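Local structure of D-alanyl-D-alanine carboxypeptidase DacB2 (Mycobacterium tuberculosis H37Rv, 4RYE) at residues W23-L28 with L230-M235; L131-T136 with A155-V160; A215-V220 with P244-Q249. The protein is a serine D,D-carboxypeptidase, active in vitro on a model pentapeptide, that probably cleaves the terminal D-Ala-D-Ala of peptidoglycan stem peptides. All blocks are in the same frame, centred on the assembly; numbering follows the deposited sequence.

Contact 1. Residues W23-L28 with L230-M235; sequences WIVADL and LVIAMM
A26 and V231 face each other as a hydrogen-bonded pair where two antiparallel strands, 23-27 and 230-235, run side by side in the central sheet of this penicillin-binding fold. Their two bonds are the shorter ones: V231 N reaches A26 O at 2.8 Å, and A26 N meets V231 O at 2.9 Å with an N-H...O angle of 160°. The next hydrogen-bonded pair, I24 with A233, is longer, A233 N lying 3.3 Å from I24 O.

The fullest packing is around V231 and L230. V231 CG1, wedged between its own N and carbonyl carbon (chi1 57°), lies 4.0 Å from A26 CB. Just past the strand end L28 crosses the V231 side chain at about a right angle and sets CD1 3.9 Å from V231 CB. On the other face V25 and I232 lie side by side, pointing the same way, with their CG2 methyls 4.0 Å apart, while L230 folds CD2 over A26 O.

The looser parts are at the ends, although the contacting residues are all buried. At the W23 end only the side-chain roots meet, W23 CB 3.8 Å from CG of M234, a selenomethionine; beyond them the indole and the selenium end lead away. D27 turns its carboxylate to D29 N, S30 N and a salt bridge with R228.

I24, V231 and A233 pack on V159 of helix 155-166. L230, I232 and M234 lean on helix 246-259 on the other face, and strand 32-37 extends the sheet beyond 23-27.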
loop_
_atom_site.group_PDB
_atom_site.type_symbol
_atom_site.label_atom_id
_atom_site.label_comp_id
_atom_site.label_asym_id
_atom_site.label_seq_id
_atom_site.Cartn_x
_atom_site.Cartn_y
_atom_site.Cartn_z
ATOM N N TRP A 23 13.526 -0.588 -5.165
ATOM C CA TRP A 23 13.040 -1.170 -3.918
ATOM C C TRP A 23 13.853 -0.617 -2.756
ATOM O O TRP A 23 14.900 0.015 -2.963
ATOM C CB TRP A 23 13.092 -2.715 -3.953
ATOM C CG TRP A 23 14.426 -3.289 -4.393
ATOM C CD1 TRP A 23 14.760 -3.729 -5.645
ATOM C CD2 TRP A 23 15.590 -3.486 -3.579
ATOM N NE1 TRP A 23 16.056 -4.175 -5.660
ATOM C CE2 TRP A 23 16.590 -4.033 -4.404
ATOM C CE3 TRP A 23 15.883 -3.242 -2.234
ATOM C CZ2 TRP A 23 17.868 -4.346 -3.928
ATOM C CZ3 TRP A 23 17.154 -3.549 -1.760
ATOM C CH2 TRP A 23 18.127 -4.090 -2.604
ATOM N N ILE A 24 13.366 -0.842 -1.542
ATOM C CA ILE A 24 14.062 -0.385 -0.337
ATOM C C ILE A 24 13.710 -1.339 0.789
ATOM O O ILE A 24 12.650 -1.943 0.770
ATOM C CB ILE A 24 13.667 1.080 0.026
ATOM C CG1 ILE A 24 14.581 1.658 1.111
ATOM C CG2 ILE A 24 12.192 1.185 0.435
ATOM C CD1 ILE A 24 14.373 3.164 1.351
ATOM N N VAL A 25 14.622 -1.518 1.738
ATOM C CA VAL A 25 14.366 -2.316 2.935
ATOM C C VAL A 25 14.733 -1.435 4.111
ATOM O O VAL A 25 15.860 -0.934 4.195
ATOM C CB VAL A 25 15.238 -3.591 2.999
ATOM C CG1 VAL A 25 14.902 -4.399 4.258
ATOM C CG2 VAL A 25 15.024 -4.452 1.760
ATOM N N ALA A 26 13.777 -1.198 4.998
ATOM C CA ALA A 26 14.004 -0.286 6.111
ATOM C C ALA A 26 13.462 -0.896 7.397
ATOM O O ALA A 26 12.684 -1.863 7.361
ATOM C CB ALA A 26 13.378 1.094 5.832
ATOM N N ASP A 27 13.892 -0.343 8.528
ATOM C CA ASP A 27 13.449 -0.804 9.835
ATOM C C ASP A 27 12.254 0.064 10.215
ATOM O O ASP A 27 12.352 1.290 10.252
ATOM C CB ASP A 27 14.590 -0.652 10.845
ATOM C CG ASP A 27 14.234 -1.163 12.246
ATOM O OD1 ASP A 27 13.191 -0.765 12.809
ATOM O OD2 ASP A 27 15.029 -1.950 12.802
ATOM N N LEU A 28 11.127 -0.584 10.480
ATOM C CA LEU A 28 9.862 0.087 10.770
ATOM C C LEU A 28 9.943 0.989 12.009
ATOM O O LEU A 28 9.276 2.026 12.087
ATOM C CB LEU A 28 8.778 -0.982 10.963
ATOM C CG LEU A 28 7.305 -0.588 11.005
ATOM C CD1 LEU A 28 6.846 -0.000 9.668
ATOM C CD2 LEU A 28 6.474 -1.798 11.381
ATOM N N LEU A 230 10.432 -4.875 9.876
ATOM C CA LEU A 230 10.951 -4.311 8.639
ATOM C C LEU A 230 9.819 -3.854 7.748
ATOM O O LEU A 230 8.714 -4.383 7.809
ATOM C CB LEU A 230 11.800 -5.336 7.878
ATOM C CG LEU A 230 13.085 -5.857 8.550
ATOM C CD1 LEU A 230 13.798 -6.870 7.654
ATOM C CD2 LEU A 230 14.038 -4.711 8.923
ATOM N N VAL A 231 10.119 -2.886 6.895
ATOM C CA VAL A 231 9.158 -2.429 5.920
ATOM C C VAL A 231 9.875 -2.359 4.575
ATOM O O VAL A 231 11.030 -1.926 4.496
ATOM C CB VAL A 231 8.532 -1.079 6.340
ATOM C CG1 VAL A 231 9.605 -0.020 6.556
ATOM C CG2 VAL A 231 7.505 -0.606 5.318
ATOM N N ILE A 232 9.218 -2.832 3.525
ATOM C CA ILE A 232 9.842 -2.803 2.208
ATOM C C ILE A 232 8.879 -2.209 1.213
ATOM O O ILE A 232 7.669 -2.176 1.448
ATOM C CB ILE A 232 10.238 -4.208 1.710
ATOM C CG1 ILE A 232 8.989 -5.056 1.465
ATOM C CG2 ILE A 232 11.195 -4.883 2.683
ATOM C CD1 ILE A 232 9.274 -6.412 0.804
ATOM N N ALA A 233 9.428 -1.722 0.107
ATOM C CA ALA A 233 8.615 -1.318 -1.032
ATOM C C ALA A 233 9.335 -1.732 -2.297
ATOM O O ALA A 233 10.564 -1.802 -2.326
ATOM C CB ALA A 233 8.346 0.183 -1.016
HETATM N N MSE A 234 8.567 -2.039 -3.330
HETATM C CA MSE A 234 9.109 -2.496 -4.593
HETATM C C MSE A 234 8.280 -1.837 -5.684
HETATM O O MSE A 234 7.056 -1.816 -5.596
HETATM C CB MSE A 234 8.988 -4.018 -4.677
HETATM C CG MSE A 234 9.862 -4.751 -3.680
HETATM SE SE MSE A 234 9.208 -6.556 -3.276
HETATM C CE MSE A 234 8.991 -7.222 -5.093
HETATM N N MSE A 235 8.932 -1.266 -6.690
HETATM C CA MSE A 235 8.196 -0.573 -7.741
HETATM C C MSE A 235 8.642 -0.973 -9.135
HETATM O O MSE A 235 9.754 -1.484 -9.331
HETATM C CB MSE A 235 8.345 0.949 -7.612
HETATM C CG MSE A 235 8.090 1.533 -6.239
HETATM SE SE MSE A 235 7.980 3.495 -6.381
HETATM C CE MSE A 235 6.144 3.651 -7.056
#

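Contact 2. Residues L131-T136 with A155-V160; sequences LGATST and AHDLVV
D157 OD2 is gripped twice: S135 N donates to its syn lone pair at 2.8 Å, and T136 OG1 donates to its anti lone pair, also at 2.8 Å. This is a helix-to-loop junction, in which an aspartate from the first turn of helix 155-166 holds the irregular chain that follows helix 117-130. That loop starts with a Schellman motif ending at G132 and bends again in an inverse gamma turn centred on A133.

D157 CG, anti to its own carbonyl carbon (chi1 -75°), sits beside A133 CA, 3.6 Å away. T136 slides past the aspartate in the opposite direction, its hydroxyl bonded to S153 OG as well. About a turn on, V160 CG1 packs 3.5 Å from L131 O.

To OD1, H156 ND1 donates at 3.0 Å, nearly along the C-O axis and within the imidazole plane, and a water donates to it from 2.6 Å while also bonding S135 OG. With H156 NE2 bonded to the terminal carboxylate of L269, the ring sits between two acidic groups, which would probably favour a protonated imidazolium. V160 CG2 rests over one face of that ring, 3.6 Å above its plane and offset toward the rim.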
loop_
_atom_site.group_PDB
_atom_site.type_symbol
_atom_site.label_atom_id
_atom_site.label_comp_id
_atom_site.label_asym_id
_atom_site.label_seq_id
_atom_site.Cartn_x
_atom_site.Cartn_y
_atom_site.Cartn_z
ATOM N N LEU A 131 4.286 14.114 6.119
ATOM C CA LEU A 131 5.128 12.955 6.420
ATOM C C LEU A 131 6.544 13.074 5.873
ATOM O O LEU A 131 7.392 12.211 6.131
ATOM C CB LEU A 131 4.488 11.691 5.861
ATOM C CG LEU A 131 3.143 11.312 6.471
ATOM C CD1 LEU A 131 2.596 10.066 5.796
ATOM C CD2 LEU A 131 3.306 11.075 7.972
ATOM N N GLY A 132 6.803 14.131 5.112
ATOM C CA GLY A 132 8.111 14.299 4.505
ATOM C C GLY A 132 8.261 13.460 3.249
ATOM O O GLY A 132 9.356 13.311 2.720
ATOM N N ALA A 133 7.153 12.920 2.756
ATOM C CA ALA A 133 7.174 12.183 1.497
ATOM C C ALA A 133 7.025 13.162 0.330
ATOM O O ALA A 133 5.958 13.273 -0.276
ATOM C CB ALA A 133 6.059 11.135 1.481
ATOM N N THR A 134 8.098 13.871 0.007
ATOM C CA THR A 134 8.000 15.001 -0.912
ATOM C C THR A 134 8.223 14.617 -2.377
ATOM O O THR A 134 8.216 15.468 -3.266
ATOM C CB THR A 134 8.978 16.099 -0.495
ATOM O OG1 THR A 134 10.303 15.563 -0.496
ATOM C CG2 THR A 134 8.644 16.587 0.921
ATOM N N SER A 135 8.418 13.329 -2.630
ATOM C CA SER A 135 8.479 12.855 -4.004
ATOM C C SER A 135 7.180 12.172 -4.385
ATOM O O SER A 135 7.092 11.515 -5.423
ATOM C CB SER A 135 9.661 11.911 -4.199
ATOM O OG SER A 135 10.858 12.592 -3.876
ATOM N N THR A 136 6.166 12.339 -3.545
ATOM C CA THR A 136 4.892 11.682 -3.797
ATOM C C THR A 136 3.822 12.655 -4.268
ATOM O O THR A 136 3.610 13.700 -3.668
ATOM C CB THR A 136 4.421 10.941 -2.553
ATOM O OG1 THR A 136 5.388 9.931 -2.247
ATOM C CG2 THR A 136 3.078 10.268 -2.801
ATOM N N ALA A 155 10.175 4.325 -3.728
ATOM C CA ALA A 155 10.250 3.245 -2.745
ATOM C C ALA A 155 10.428 3.828 -1.342
ATOM O O ALA A 155 9.777 3.403 -0.386
ATOM C CB ALA A 155 11.393 2.285 -3.090
ATOM N N HIS A 156 11.299 4.825 -1.233
ATOM C CA HIS A 156 11.498 5.545 0.022
ATOM C C HIS A 156 10.201 6.164 0.545
ATOM O O HIS A 156 9.818 5.933 1.699
ATOM C CB HIS A 156 12.580 6.621 -0.150
ATOM C CG HIS A 156 12.663 7.578 0.995
ATOM N ND1 HIS A 156 11.820 8.666 1.125
ATOM C CD2 HIS A 156 13.490 7.615 2.070
ATOM C CE1 HIS A 156 12.127 9.330 2.225
ATOM N NE2 HIS A 156 13.138 8.717 2.814
ATOM N N ASP A 157 9.516 6.956 -0.279
ATOM C CA ASP A 157 8.261 7.551 0.185
ATOM C C ASP A 157 7.195 6.513 0.540
ATOM O O ASP A 157 6.424 6.713 1.479
ATOM C CB ASP A 157 7.681 8.527 -0.847
ATOM C CG ASP A 157 8.426 9.842 -0.890
ATOM O OD1 ASP A 157 9.525 9.923 -0.301
ATOM O OD2 ASP A 157 7.916 10.798 -1.530
ATOM N N LEU A 158 7.125 5.420 -0.219
ATOM C CA LEU A 158 6.132 4.391 0.081
ATOM C C LEU A 158 6.316 3.806 1.491
ATOM O O LEU A 158 5.338 3.623 2.212
ATOM C CB LEU A 158 6.115 3.279 -0.988
ATOM C CG LEU A 158 5.532 3.663 -2.351
ATOM C CD1 LEU A 158 5.553 2.457 -3.305
ATOM C CD2 LEU A 158 4.111 4.190 -2.192
ATOM N N VAL A 159 7.550 3.520 1.891
ATOM C CA VAL A 159 7.765 2.964 3.233
ATOM C C VAL A 159 7.556 4.022 4.310
ATOM O O VAL A 159 7.146 3.706 5.419
ATOM C CB VAL A 159 9.128 2.224 3.408
ATOM C CG1 VAL A 159 9.237 1.068 2.423
ATOM C CG2 VAL A 159 10.332 3.164 3.274
ATOM N N VAL A 160 7.831 5.276 3.978
ATOM C CA VAL A 160 7.555 6.368 4.899
ATOM C C VAL A 160 6.053 6.455 5.131
ATOM O O VAL A 160 5.577 6.610 6.268
ATOM C CB VAL A 160 8.115 7.702 4.351
ATOM C CG1 VAL A 160 7.566 8.897 5.143
ATOM C CG2 VAL A 160 9.658 7.677 4.389
HETATM O O HOH W 1 11.139 11.803 -0.983
#

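Contact 3. Residues A215-V220 with P244-Q249; sequences ARKTFV and PTYWDQ
The Y246 ring is covered on both faces. K217 CB lies over one, 3.8 Å from the ring centroid and 18° off the normal, a CH-pi contact; the CE methyl of M234 lies over the opposite one. At the ring edge, near its plane, come T218 C and F219 CB, the latter 4.0 Å from Y246 CD2. One aromatic pair lies further along the strand, where the F219 and W247 side chains cross at about a right angle and F219 CE1 approaches W247 CZ3 at 4.0 Å.

Y246 inserts from the first turn of helix 246-259 against residues K217-F219, its chi1 of -112° lying off the staggered values. K217 slides past it the other way; a bend at chi3 (61°) carries CE over the Y246 CG end of the ring. T218 faces away from the helix, giving its OG1 to P45 O, and its side chain is about 6 Å from that of S47, the inferred acyl-ester serine.

T245 and D248 form a capping box. Y246 OH reaches K217 O at 2.7 Å, a weak hydrogen bond, and a water accepts from both K217 NZ (2.7 Å) and Y246 N (2.9 Å). Y246 and K217 bury the most surface, so packing on the ring carries most of the contact; the water gives the lysine amine and the helix's first N-H a common acceptor, probably easing the meeting of two positive ends.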
loop_
_atom_site.group_PDB
_atom_site.type_symbol
_atom_site.label_atom_id
_atom_site.label_comp_id
_atom_site.label_asym_id
_atom_site.label_seq_id
_atom_site.Cartn_x
_atom_site.Cartn_y
_atom_site.Cartn_z
ATOM N N ALA A 215 2.476 1.864 -14.152
ATOM C CA ALA A 215 3.212 1.586 -12.920
ATOM C C ALA A 215 3.956 0.264 -12.959
ATOM O O ALA A 215 4.916 0.063 -12.202
ATOM C CB ALA A 215 2.264 1.589 -11.725
ATOM N N ARG A 216 3.496 -0.640 -13.818
ATOM C CA ARG A 216 3.847 -2.056 -13.706
ATOM C C ARG A 216 3.489 -2.537 -12.290
ATOM O O ARG A 216 2.515 -2.050 -11.707
ATOM C CB ARG A 216 5.314 -2.294 -14.089
ATOM C CG ARG A 216 5.589 -1.898 -15.541
ATOM C CD ARG A 216 7.044 -2.010 -15.941
ATOM N NE ARG A 216 7.199 -1.591 -17.331
ATOM C CZ ARG A 216 8.310 -1.718 -18.047
ATOM N NH1 ARG A 216 9.394 -2.257 -17.506
ATOM N NH2 ARG A 216 8.329 -1.303 -19.309
ATOM N N LYS A 217 4.239 -3.477 -11.726
ATOM C CA LYS A 217 3.853 -4.009 -10.408
ATOM C C LYS A 217 4.442 -3.201 -9.278
ATOM O O LYS A 217 5.625 -2.858 -9.307
ATOM C CB LYS A 217 4.277 -5.474 -10.247
ATOM C CG LYS A 217 3.778 -6.401 -11.346
ATOM C CD LYS A 217 3.941 -7.862 -10.947
ATOM C CE LYS A 217 3.121 -8.137 -9.700
ATOM N NZ LYS A 217 2.970 -9.570 -9.406
ATOM N N THR A 218 3.625 -2.890 -8.273
ATOM C CA THR A 218 4.131 -2.216 -7.080
ATOM C C THR A 218 3.725 -2.977 -5.814
ATOM O O THR A 218 2.759 -3.741 -5.811
ATOM C CB THR A 218 3.636 -0.758 -6.985
ATOM O OG1 THR A 218 2.203 -0.746 -6.949
ATOM C CG2 THR A 218 4.118 0.071 -8.179
ATOM N N PHE A 219 4.452 -2.745 -4.733
ATOM C CA PHE A 219 4.125 -3.368 -3.467
ATOM C C PHE A 219 4.802 -2.609 -2.351
ATOM O O PHE A 219 5.927 -2.120 -2.506
ATOM C CB PHE A 219 4.574 -4.836 -3.439
ATOM C CG PHE A 219 4.365 -5.507 -2.103
ATOM C CD1 PHE A 219 3.113 -5.986 -1.745
ATOM C CD2 PHE A 219 5.415 -5.654 -1.210
ATOM C CE1 PHE A 219 2.908 -6.602 -0.517
ATOM C CE2 PHE A 219 5.222 -6.262 0.024
ATOM C CZ PHE A 219 3.966 -6.738 0.370
ATOM N N VAL A 220 4.099 -2.503 -1.233
ATOM C CA VAL A 220 4.673 -1.992 -0.000
ATOM C C VAL A 220 4.136 -2.876 1.118
ATOM O O VAL A 220 2.993 -3.310 1.075
ATOM C CB VAL A 220 4.323 -0.496 0.237
ATOM C CG1 VAL A 220 2.799 -0.287 0.370
ATOM C CG2 VAL A 220 5.048 0.025 1.463
ATOM N N PRO A 244 11.616 -15.052 -10.443
ATOM C CA PRO A 244 10.957 -14.846 -9.147
ATOM C C PRO A 244 9.703 -13.999 -9.322
ATOM O O PRO A 244 9.698 -13.100 -10.166
ATOM C CB PRO A 244 11.998 -14.064 -8.340
ATOM C CG PRO A 244 13.318 -14.344 -9.022
ATOM C CD PRO A 244 12.982 -14.500 -10.476
ATOM N N THR A 245 8.658 -14.292 -8.551
ATOM C CA THR A 245 7.446 -13.477 -8.536
ATOM C C THR A 245 7.629 -12.341 -7.554
ATOM O O THR A 245 8.638 -12.277 -6.850
ATOM C CB THR A 245 6.233 -14.290 -8.065
ATOM O OG1 THR A 245 6.435 -14.681 -6.699
ATOM C CG2 THR A 245 6.041 -15.526 -8.931
ATOM N N TYR A 246 6.654 -11.442 -7.475
ATOM C CA TYR A 246 6.758 -10.368 -6.507
ATOM C C TYR A 246 6.706 -10.932 -5.089
ATOM O O TYR A 246 7.342 -10.394 -4.183
ATOM C CB TYR A 246 5.675 -9.300 -6.736
ATOM C CG TYR A 246 6.228 -7.971 -7.223
ATOM C CD1 TYR A 246 7.204 -7.922 -8.216
ATOM C CD2 TYR A 246 5.767 -6.768 -6.702
ATOM C CE1 TYR A 246 7.715 -6.705 -8.666
ATOM C CE2 TYR A 246 6.268 -5.548 -7.149
ATOM C CZ TYR A 246 7.242 -5.525 -8.127
ATOM O OH TYR A 246 7.745 -4.317 -8.576
ATOM N N TRP A 247 5.971 -12.023 -4.895
ATOM C CA TRP A 247 5.876 -12.617 -3.561
ATOM C C TRP A 247 7.218 -13.213 -3.161
ATOM O O TRP A 247 7.612 -13.138 -1.989
ATOM C CB TRP A 247 4.785 -13.699 -3.483
ATOM C CG TRP A 247 3.393 -13.241 -3.866
ATOM C CD1 TRP A 247 2.581 -13.803 -4.810
ATOM C CD2 TRP A 247 2.658 -12.133 -3.315
ATOM N NE1 TRP A 247 1.392 -13.114 -4.883
ATOM C CE2 TRP A 247 1.413 -12.086 -3.976
ATOM C CE3 TRP A 247 2.933 -11.177 -2.331
ATOM C CZ2 TRP A 247 0.443 -11.124 -3.681
ATOM C CZ3 TRP A 247 1.966 -10.218 -2.040
ATOM C CH2 TRP A 247 0.737 -10.204 -2.711
ATOM N N ASP A 248 7.901 -13.812 -4.139
ATOM C CA ASP A 248 9.225 -14.395 -3.943
ATOM C C ASP A 248 10.235 -13.331 -3.521
ATOM O O ASP A 248 10.954 -13.500 -2.531
ATOM C CB ASP A 248 9.719 -15.096 -5.226
ATOM C CG ASP A 248 9.001 -16.410 -5.502
ATOM O OD1 ASP A 248 8.552 -17.069 -4.540
ATOM O OD2 ASP A 248 8.898 -16.792 -6.689
ATOM N N GLN A 249 10.287 -12.234 -4.273
ATOM C CA GLN A 249 11.275 -11.192 -4.021
ATOM C C GLN A 249 11.010 -10.485 -2.694
ATOM O O GLN A 249 11.943 -10.084 -2.005
ATOM C CB GLN A 249 11.337 -10.189 -5.184
ATOM C CG GLN A 249 12.137 -8.922 -4.875
ATOM C CD GLN A 249 12.463 -8.101 -6.121
ATOM O OE1 GLN A 249 11.630 -7.938 -7.015
ATOM N NE2 GLN A 249 13.688 -7.595 -6.188
HETATM O O HOH W 2 3.850 -11.834 -8.182
#

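How the contacts relate
Contact 1 lies in the middle of the six-stranded antiparallel sheet, and the other two contacts flank it. Contact 2 lies about 11 Å away, centre to centre, on the side of helix 155-166; contact 3 lies about 12 Å away, where strand 218-225, next to 228-237, meets helix 246-259. Contacts 2 and 3 are about 18 Å apart and barely touch. Along the chain, 131-136 and 155-160 fall inside the long loop closed by contact 1, whereas contact 3 alternates with it. The sheet is therefore sandwiched between helices, as in the penicillin-binding and beta-lactamase folds, and pairing two strands about 200 residues apart brings the intervening helical region back to one sheet.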